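Local coordinates for protein putative glycosyltransferase (GalT1) (Streptococcus parasanguinis, PDB 4PHR) that binds UDP and is probably a glycosyltransferase, of which this chain is the GT-D-fold domain cut from a longer protein, at residues Leu73-Asn87 / Phe113-Ile127. Numbering follows the deposited sequence.
Sequences LVCLPDVFSNMDRYN and FYGSTFISRPYIDLI. With UDP (uridine-5'-diphosphate), chain B.
Phe118 and Tyr86 both place CG anti to their own carbonyl carbon (chi1 -58° and -51°), and their rings meet between the two segments. The edge of Phe118 is directed at the face of Tyr86 in an offset edge-to-face pair, with centroids 5.6 Å apart. Leu126 CD2 adds an apolar contact to the Tyr86 ring. Val79 CG1 touches the rim of Phe118, and the backbone N of Asp78 lies over one face of that ring. Tyr86 OH donates to Asp78 O at 2.7 Å, in the carbonyl plane, which fixes the phenol beside the Phe118 edge. The same OH sits over the guanidinium of Arg85. That guanidinium grips the Asp78 carboxylate end-on, NH1 to OD2 and NH2 to OD1, from above the carboxylate plane. A water donates to Asp78 OD2 and is hydrogen-bonded to Ser116 OG. Phe118 N donates to the same OG in an ST turn.

At the strand end, Leu76 CD2 lies over one face of the Tyr114 ring in a CH-pi contact, 3.6 Å from the centroid and 9° off its normal. Gly115 N bonds to Val74 O, Leu76 N to Gly115 O, and Thr117 N to Leu76 O at 2.9 Å. Farther along, hydrogen bonds from Asn87 N to Asp125 O and from Ile127 N to Arg85 O bridge the two backbones again.

Ser120 OG donates to UDP O2B at 2.7 Å, and Arg121 NH1 to O1B at 3.1 Å; Glu232 and Glu253 form salt bridges with Arg121. Strands 72-76 and 115-116 are neighbours in a three-stranded parallel sheet. The chain leaving its edge strand forms part of the UDP diphosphate site of this GT-D glycosyltransferase fold.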
loop_
_atom_site.group_PDB
_atom_site.type_symbol
_atom_site.label_atom_id
_atom_site.label_comp_id
_atom_site.label_asym_id
_atom_site.label_seq_id
_atom_site.Cartn_x
_atom_site.Cartn_y
_atom_site.Cartn_z
ATOM N N LEU A 73 -2.509 11.980 3.212
ATOM C CA LEU A 73 -3.318 11.171 4.105
ATOM C C LEU A 73 -2.433 10.057 4.653
ATOM O O LEU A 73 -1.856 9.274 3.886
ATOM C CB LEU A 73 -4.503 10.573 3.347
ATOM C CG LEU A 73 -5.518 9.749 4.142
ATOM C CD1 LEU A 73 -6.161 10.587 5.240
ATOM C CD2 LEU A 73 -6.577 9.167 3.211
ATOM N N VAL A 74 -2.314 10.003 5.977
ATOM C CA VAL A 74 -1.565 8.949 6.652
ATOM C C VAL A 74 -2.556 7.880 7.097
ATOM O O VAL A 74 -3.552 8.200 7.743
ATOM C CB VAL A 74 -0.791 9.505 7.867
ATOM C CG1 VAL A 74 -0.067 8.379 8.604
ATOM C CG2 VAL A 74 0.199 10.588 7.426
ATOM N N CYS A 75 -2.283 6.619 6.750
ATOM C CA CYS A 75 -3.267 5.547 6.927
ATOM C C CYS A 75 -2.813 4.483 7.915
ATOM O O CYS A 75 -1.622 4.193 8.015
ATOM C CB CYS A 75 -3.563 4.867 5.584
ATOM S SG CYS A 75 -4.147 5.981 4.305
ATOM N N LEU A 76 -3.785 3.893 8.618
ATOM C CA LEU A 76 -3.557 2.763 9.518
ATOM C C LEU A 76 -4.495 1.619 9.153
ATOM O O LEU A 76 -5.495 1.824 8.466
ATOM C CB LEU A 76 -3.876 3.174 10.952
ATOM C CG LEU A 76 -2.742 3.736 11.806
ATOM C CD1 LEU A 76 -1.752 4.548 11.025
ATOM C CD2 LEU A 76 -3.324 4.524 12.989
ATOM N N PRO A 77 -4.190 0.404 9.623
ATOM C CA PRO A 77 -5.129 -0.692 9.382
ATOM C C PRO A 77 -6.508 -0.372 9.967
ATOM O O PRO A 77 -6.615 0.128 11.085
ATOM C CB PRO A 77 -4.470 -1.878 10.109
ATOM C CG PRO A 77 -2.988 -1.519 10.177
ATOM C CD PRO A 77 -3.013 -0.029 10.397
ATOM N N ASP A 78 -7.560 -0.671 9.217
ATOM C CA ASP A 78 -8.906 -0.292 9.633
ATOM C C ASP A 78 -9.492 -1.431 10.458
ATOM O O ASP A 78 -10.354 -2.173 9.995
ATOM C CB ASP A 78 -9.761 0.029 8.398
ATOM C CG ASP A 78 -11.143 0.531 8.749
ATOM O OD1 ASP A 78 -11.436 0.723 9.946
ATOM O OD2 ASP A 78 -11.939 0.743 7.808
ATOM N N VAL A 79 -9.000 -1.570 11.686
ATOM C CA VAL A 79 -9.275 -2.752 12.496
ATOM C C VAL A 79 -9.648 -2.409 13.931
ATOM O O VAL A 79 -9.833 -3.299 14.766
ATOM C CB VAL A 79 -8.059 -3.705 12.525
ATOM C CG1 VAL A 79 -7.721 -4.191 11.125
ATOM C CG2 VAL A 79 -6.859 -3.030 13.165
ATOM N N PHE A 80 -9.760 -1.117 14.213
ATOM C CA PHE A 80 -9.978 -0.660 15.581
ATOM C C PHE A 80 -11.453 -0.552 15.938
ATOM O O PHE A 80 -11.817 -0.575 17.113
ATOM C CB PHE A 80 -9.214 0.643 15.813
ATOM C CG PHE A 80 -7.742 0.489 15.590
ATOM C CD1 PHE A 80 -6.966 -0.209 16.504
ATOM C CD2 PHE A 80 -7.144 0.998 14.455
ATOM C CE1 PHE A 80 -5.620 -0.379 16.294
ATOM C CE2 PHE A 80 -5.790 0.825 14.238
ATOM C CZ PHE A 80 -5.030 0.139 15.159
ATOM N N SER A 81 -12.294 -0.460 14.918
ATOM C CA SER A 81 -13.738 -0.558 15.092
ATOM C C SER A 81 -14.311 -1.414 13.968
ATOM O O SER A 81 -13.714 -1.533 12.895
ATOM C CB SER A 81 -14.382 0.828 15.081
ATOM O OG SER A 81 -14.066 1.546 16.266
ATOM N N ASN A 82 -15.457 -2.026 14.229
ATOM C CA ASN A 82 -16.149 -2.827 13.229
ATOM C C ASN A 82 -15.244 -3.903 12.638
ATOM O O ASN A 82 -15.166 -4.091 11.423
ATOM C CB ASN A 82 -16.753 -1.930 12.140
ATOM C CG ASN A 82 -17.868 -2.616 11.378
ATOM O OD1 ASN A 82 -18.341 -3.682 11.780
ATOM N ND2 ASN A 82 -18.308 -2.003 10.282
ATOM N N MET A 83 -14.557 -4.610 13.525
ATOM C CA MET A 83 -13.710 -5.725 13.137
ATOM C C MET A 83 -14.530 -6.858 12.516
ATOM O O MET A 83 -13.999 -7.683 11.774
ATOM C CB MET A 83 -12.927 -6.228 14.359
ATOM C CG MET A 83 -12.047 -7.433 14.078
ATOM S SD MET A 83 -10.496 -6.970 13.274
ATOM C CE MET A 83 -9.434 -6.838 14.707
ATOM N N ASP A 84 -15.833 -6.884 12.801
ATOM C CA ASP A 84 -16.711 -7.937 12.284
ATOM C C ASP A 84 -16.846 -7.953 10.750
ATOM O O ASP A 84 -17.409 -8.891 10.189
ATOM C CB ASP A 84 -18.103 -7.860 12.929
ATOM C CG ASP A 84 -18.096 -8.258 14.395
ATOM O OD1 ASP A 84 -17.036 -8.689 14.901
ATOM O OD2 ASP A 84 -19.162 -8.164 15.041
ATOM N N ARG A 85 -16.335 -6.923 10.083
ATOM C CA ARG A 85 -16.307 -6.891 8.615
ATOM C C ARG A 85 -15.412 -7.969 8.019
ATOM O O ARG A 85 -15.538 -8.305 6.839
ATOM C CB ARG A 85 -15.775 -5.545 8.124
ATOM C CG ARG A 85 -16.739 -4.393 8.247
ATOM C CD ARG A 85 -16.031 -3.086 7.940
ATOM N NE ARG A 85 -15.133 -2.690 9.027
ATOM C CZ ARG A 85 -14.276 -1.674 8.966
ATOM N NH1 ARG A 85 -14.169 -0.958 7.852
ATOM N NH2 ARG A 85 -13.512 -1.387 10.015
ATOM N N TYR A 86 -14.485 -8.474 8.819
ATOM C CA TYR A 86 -13.410 -9.305 8.292
ATOM C C TYR A 86 -13.570 -10.767 8.679
ATOM O O TYR A 86 -14.207 -11.094 9.683
ATOM C CB TYR A 86 -12.048 -8.770 8.752
ATOM C CG TYR A 86 -11.874 -7.294 8.486
ATOM C CD1 TYR A 86 -11.769 -6.814 7.186
ATOM C CD2 TYR A 86 -11.824 -6.378 9.533
ATOM C CE1 TYR A 86 -11.623 -5.465 6.933
ATOM C CE2 TYR A 86 -11.680 -5.020 9.284
ATOM C CZ TYR A 86 -11.579 -4.574 7.983
ATOM O OH TYR A 86 -11.434 -3.231 7.713
ATOM N N ASN A 87 -12.987 -11.649 7.878
ATOM C CA ASN A 87 -13.079 -13.071 8.173
ATOM C C ASN A 87 -12.292 -13.457 9.426
ATOM O O ASN A 87 -11.455 -12.695 9.934
ATOM C CB ASN A 87 -12.691 -13.929 6.962
ATOM C CG ASN A 87 -11.258 -13.727 6.531
ATOM O OD1 ASN A 87 -10.369 -13.551 7.357
ATOM N ND2 ASN A 87 -11.024 -13.761 5.222
ATOM N N PHE A 113 -7.670 11.785 12.972
ATOM C CA PHE A 113 -8.154 10.733 12.084
ATOM C C PHE A 113 -7.016 10.193 11.239
ATOM O O PHE A 113 -5.997 10.860 11.056
ATOM C CB PHE A 113 -9.260 11.254 11.164
ATOM C CG PHE A 113 -8.783 12.256 10.152
ATOM C CD1 PHE A 113 -8.780 13.612 10.446
ATOM C CD2 PHE A 113 -8.337 11.844 8.904
ATOM C CE1 PHE A 113 -8.337 14.534 9.515
ATOM C CE2 PHE A 113 -7.897 12.763 7.970
ATOM C CZ PHE A 113 -7.893 14.110 8.274
ATOM N N TYR A 114 -7.206 8.979 10.732
ATOM C CA TYR A 114 -6.282 8.360 9.787
ATOM C C TYR A 114 -7.073 7.858 8.600
ATOM O O TYR A 114 -8.265 7.598 8.727
ATOM C CB TYR A 114 -5.556 7.181 10.447
ATOM C CG TYR A 114 -4.632 7.615 11.562
ATOM C CD1 TYR A 114 -5.087 7.708 12.872
ATOM C CD2 TYR A 114 -3.308 7.954 11.299
ATOM C CE1 TYR A 114 -4.243 8.118 13.895
ATOM C CE2 TYR A 114 -2.457 8.356 12.308
ATOM C CZ TYR A 114 -2.932 8.443 13.606
ATOM O OH TYR A 114 -2.101 8.846 14.623
ATOM N N GLY A 115 -6.420 7.725 7.449
ATOM C CA GLY A 115 -7.018 7.018 6.334
ATOM C C GLY A 115 -6.886 5.520 6.548
ATOM O O GLY A 115 -6.274 5.085 7.523
ATOM N N SER A 116 -7.443 4.731 5.632
ATOM C CA SER A 116 -7.374 3.278 5.728
ATOM C C SER A 116 -6.239 2.659 4.923
ATOM O O SER A 116 -6.157 2.829 3.710
ATOM C CB SER A 116 -8.680 2.652 5.247
ATOM O OG SER A 116 -8.594 1.236 5.305
ATOM N N THR A 117 -5.393 1.896 5.601
ATOM C CA THR A 117 -4.347 1.118 4.952
ATOM C C THR A 117 -4.954 0.110 3.980
ATOM O O THR A 117 -4.290 -0.339 3.032
ATOM C CB THR A 117 -3.486 0.457 6.031
ATOM O OG1 THR A 117 -2.732 1.491 6.652
ATOM C CG2 THR A 117 -2.533 -0.627 5.496
ATOM N N PHE A 118 -6.223 -0.233 4.192
ATOM C CA PHE A 118 -6.897 -1.205 3.336
ATOM C C PHE A 118 -7.433 -0.626 2.021
ATOM O O PHE A 118 -8.151 -1.310 1.295
ATOM C CB PHE A 118 -7.995 -1.957 4.102
ATOM C CG PHE A 118 -7.499 -2.688 5.321
ATOM C CD1 PHE A 118 -6.164 -3.049 5.452
ATOM C CD2 PHE A 118 -8.381 -3.018 6.343
ATOM C CE1 PHE A 118 -5.717 -3.723 6.582
ATOM C CE2 PHE A 118 -7.945 -3.695 7.473
ATOM C CZ PHE A 118 -6.614 -4.057 7.590
ATOM N N ILE A 119 -7.088 0.613 1.679
ATOM C CA ILE A 119 -7.409 1.063 0.322
ATOM C C ILE A 119 -6.725 0.174 -0.725
ATOM O O ILE A 119 -7.185 0.091 -1.866
ATOM C CB ILE A 119 -7.103 2.564 0.046
ATOM C CG1 ILE A 119 -5.624 2.885 0.222
ATOM C CG2 ILE A 119 -7.972 3.476 0.903
ATOM C CD1 ILE A 119 -5.225 4.199 -0.418
ATOM N N SER A 120 -5.647 -0.511 -0.334
ATOM C CA SER A 120 -4.963 -1.434 -1.244
ATOM C C SER A 120 -5.509 -2.855 -1.109
ATOM O O SER A 120 -5.118 -3.739 -1.864
ATOM C CB SER A 120 -3.453 -1.450 -0.983
ATOM O OG SER A 120 -3.195 -1.946 0.323
ATOM N N ARG A 121 -6.414 -3.060 -0.147
ATOM C CA ARG A 121 -6.865 -4.404 0.241
ATOM C C ARG A 121 -8.400 -4.476 0.315
ATOM O O ARG A 121 -8.974 -4.700 1.380
ATOM C CB ARG A 121 -6.255 -4.787 1.599
ATOM C CG ARG A 121 -4.748 -4.532 1.751
ATOM C CD ARG A 121 -3.918 -5.307 0.738
ATOM N NE ARG A 121 -4.256 -6.724 0.760
ATOM C CZ ARG A 121 -3.419 -7.696 1.095
ATOM N NH1 ARG A 121 -2.162 -7.422 1.421
ATOM N NH2 ARG A 121 -3.847 -8.951 1.079
ATOM N N PRO A 122 -9.074 -4.283 -0.823
ATOM C CA PRO A 122 -10.522 -4.047 -0.791
ATOM C C PRO A 122 -11.381 -5.290 -0.995
ATOM O O PRO A 122 -12.562 -5.130 -1.295
ATOM C CB PRO A 122 -10.739 -3.097 -1.982
ATOM C CG PRO A 122 -9.353 -2.852 -2.593
ATOM C CD PRO A 122 -8.519 -4.000 -2.152
ATOM N N TYR A 123 -10.830 -6.492 -0.852
ATOM C CA TYR A 123 -11.604 -7.673 -1.241
ATOM C C TYR A 123 -11.442 -8.928 -0.379
ATOM O O TYR A 123 -12.407 -9.389 0.236
ATOM C CB TYR A 123 -11.318 -8.014 -2.717
ATOM C CG TYR A 123 -12.016 -9.268 -3.219
ATOM C CD1 TYR A 123 -13.367 -9.255 -3.538
ATOM C CD2 TYR A 123 -11.319 -10.459 -3.382
ATOM C CE1 TYR A 123 -14.007 -10.395 -3.986
ATOM C CE2 TYR A 123 -11.952 -11.608 -3.828
ATOM C CZ TYR A 123 -13.295 -11.568 -4.133
ATOM O OH TYR A 123 -13.936 -12.705 -4.581
ATOM N N ILE A 124 -10.243 -9.495 -0.347
ATOM C CA ILE A 124 -10.095 -10.896 0.072
ATOM C C ILE A 124 -10.423 -11.171 1.545
ATOM O O ILE A 124 -10.923 -12.250 1.880
ATOM C CB ILE A 124 -8.697 -11.475 -0.297
ATOM C CG1 ILE A 124 -8.747 -13.007 -0.392
ATOM C CG2 ILE A 124 -7.646 -11.000 0.687
ATOM C CD1 ILE A 124 -9.579 -13.526 -1.543
ATOM N N ASP A 125 -10.168 -10.201 2.419
ATOM C CA ASP A 125 -10.401 -10.414 3.844
ATOM C C ASP A 125 -11.811 -10.057 4.315
ATOM O O ASP A 125 -12.154 -10.272 5.471
ATOM C CB ASP A 125 -9.356 -9.673 4.688
ATOM C CG ASP A 125 -8.029 -10.420 4.766
ATOM O OD1 ASP A 125 -7.993 -11.626 4.432
ATOM O OD2 ASP A 125 -7.026 -9.805 5.176
ATOM N N LEU A 126 -12.630 -9.532 3.415
ATOM C CA LEU A 126 -13.993 -9.155 3.758
ATOM C C LEU A 126 -14.930 -10.356 3.756
ATOM O O LEU A 126 -14.867 -11.206 2.868
ATOM C CB LEU A 126 -14.522 -8.116 2.776
ATOM C CG LEU A 126 -13.822 -6.765 2.753
ATOM C CD1 LEU A 126 -14.384 -5.918 1.625
ATOM C CD2 LEU A 126 -13.979 -6.070 4.097
ATOM N N ILE A 127 -15.807 -10.419 4.753
ATOM C CA ILE A 127 -16.865 -11.418 4.762
ATOM C C ILE A 127 -17.854 -11.116 3.646
ATOM O O ILE A 127 -18.216 -11.996 2.863
ATOM C CB ILE A 127 -17.624 -11.413 6.095
ATOM C CG1 ILE A 127 -16.693 -11.837 7.230
ATOM C CG2 ILE A 127 -18.833 -12.335 6.019
ATOM C CD1 ILE A 127 -17.270 -11.615 8.599
HETATM N N1 UDP B . 7.818 -4.721 -2.875
HETATM C C2 UDP B . 8.895 -4.579 -3.715
HETATM N N3 UDP B . 10.153 -4.400 -3.190
HETATM C C4 UDP B . 10.344 -4.355 -1.830
HETATM C C5 UDP B . 9.252 -4.493 -0.973
HETATM C C6 UDP B . 8.020 -4.819 -1.528
HETATM O O2 UDP B . 8.749 -4.638 -4.936
HETATM O O4 UDP B . 11.489 -4.163 -1.408
HETATM C "C1'" UDP B . 6.474 -4.828 -3.462
HETATM C "C2'" UDP B . 5.778 -6.163 -3.495
HETATM O "O2'" UDP B . 6.240 -6.938 -4.582
HETATM C "C3'" UDP B . 4.341 -5.725 -3.674
HETATM C "C4'" UDP B . 4.280 -4.429 -2.882
HETATM O "O4'" UDP B . 5.634 -4.025 -2.659
HETATM O "O3'" UDP B . 4.090 -5.433 -5.031
HETATM C "C5'" UDP B . 3.544 -4.603 -1.559
HETATM O "O5'" UDP B . 3.599 -3.374 -0.845
HETATM P PA UDP B . 2.952 -3.205 0.620
HETATM O O1A UDP B . 3.684 -4.051 1.583
HETATM O O2A UDP B . 2.943 -1.749 0.896
HETATM O O3A UDP B . 1.468 -3.811 0.387
HETATM P PB UDP B . 0.133 -3.870 1.321
HETATM O O1B UDP B . 0.034 -5.285 1.786
HETATM O O2B UDP B . -0.957 -3.516 0.382
HETATM O O3B UDP B . 0.294 -2.916 2.464
HETATM O O HOH W 1 -11.141 0.274 5.285
#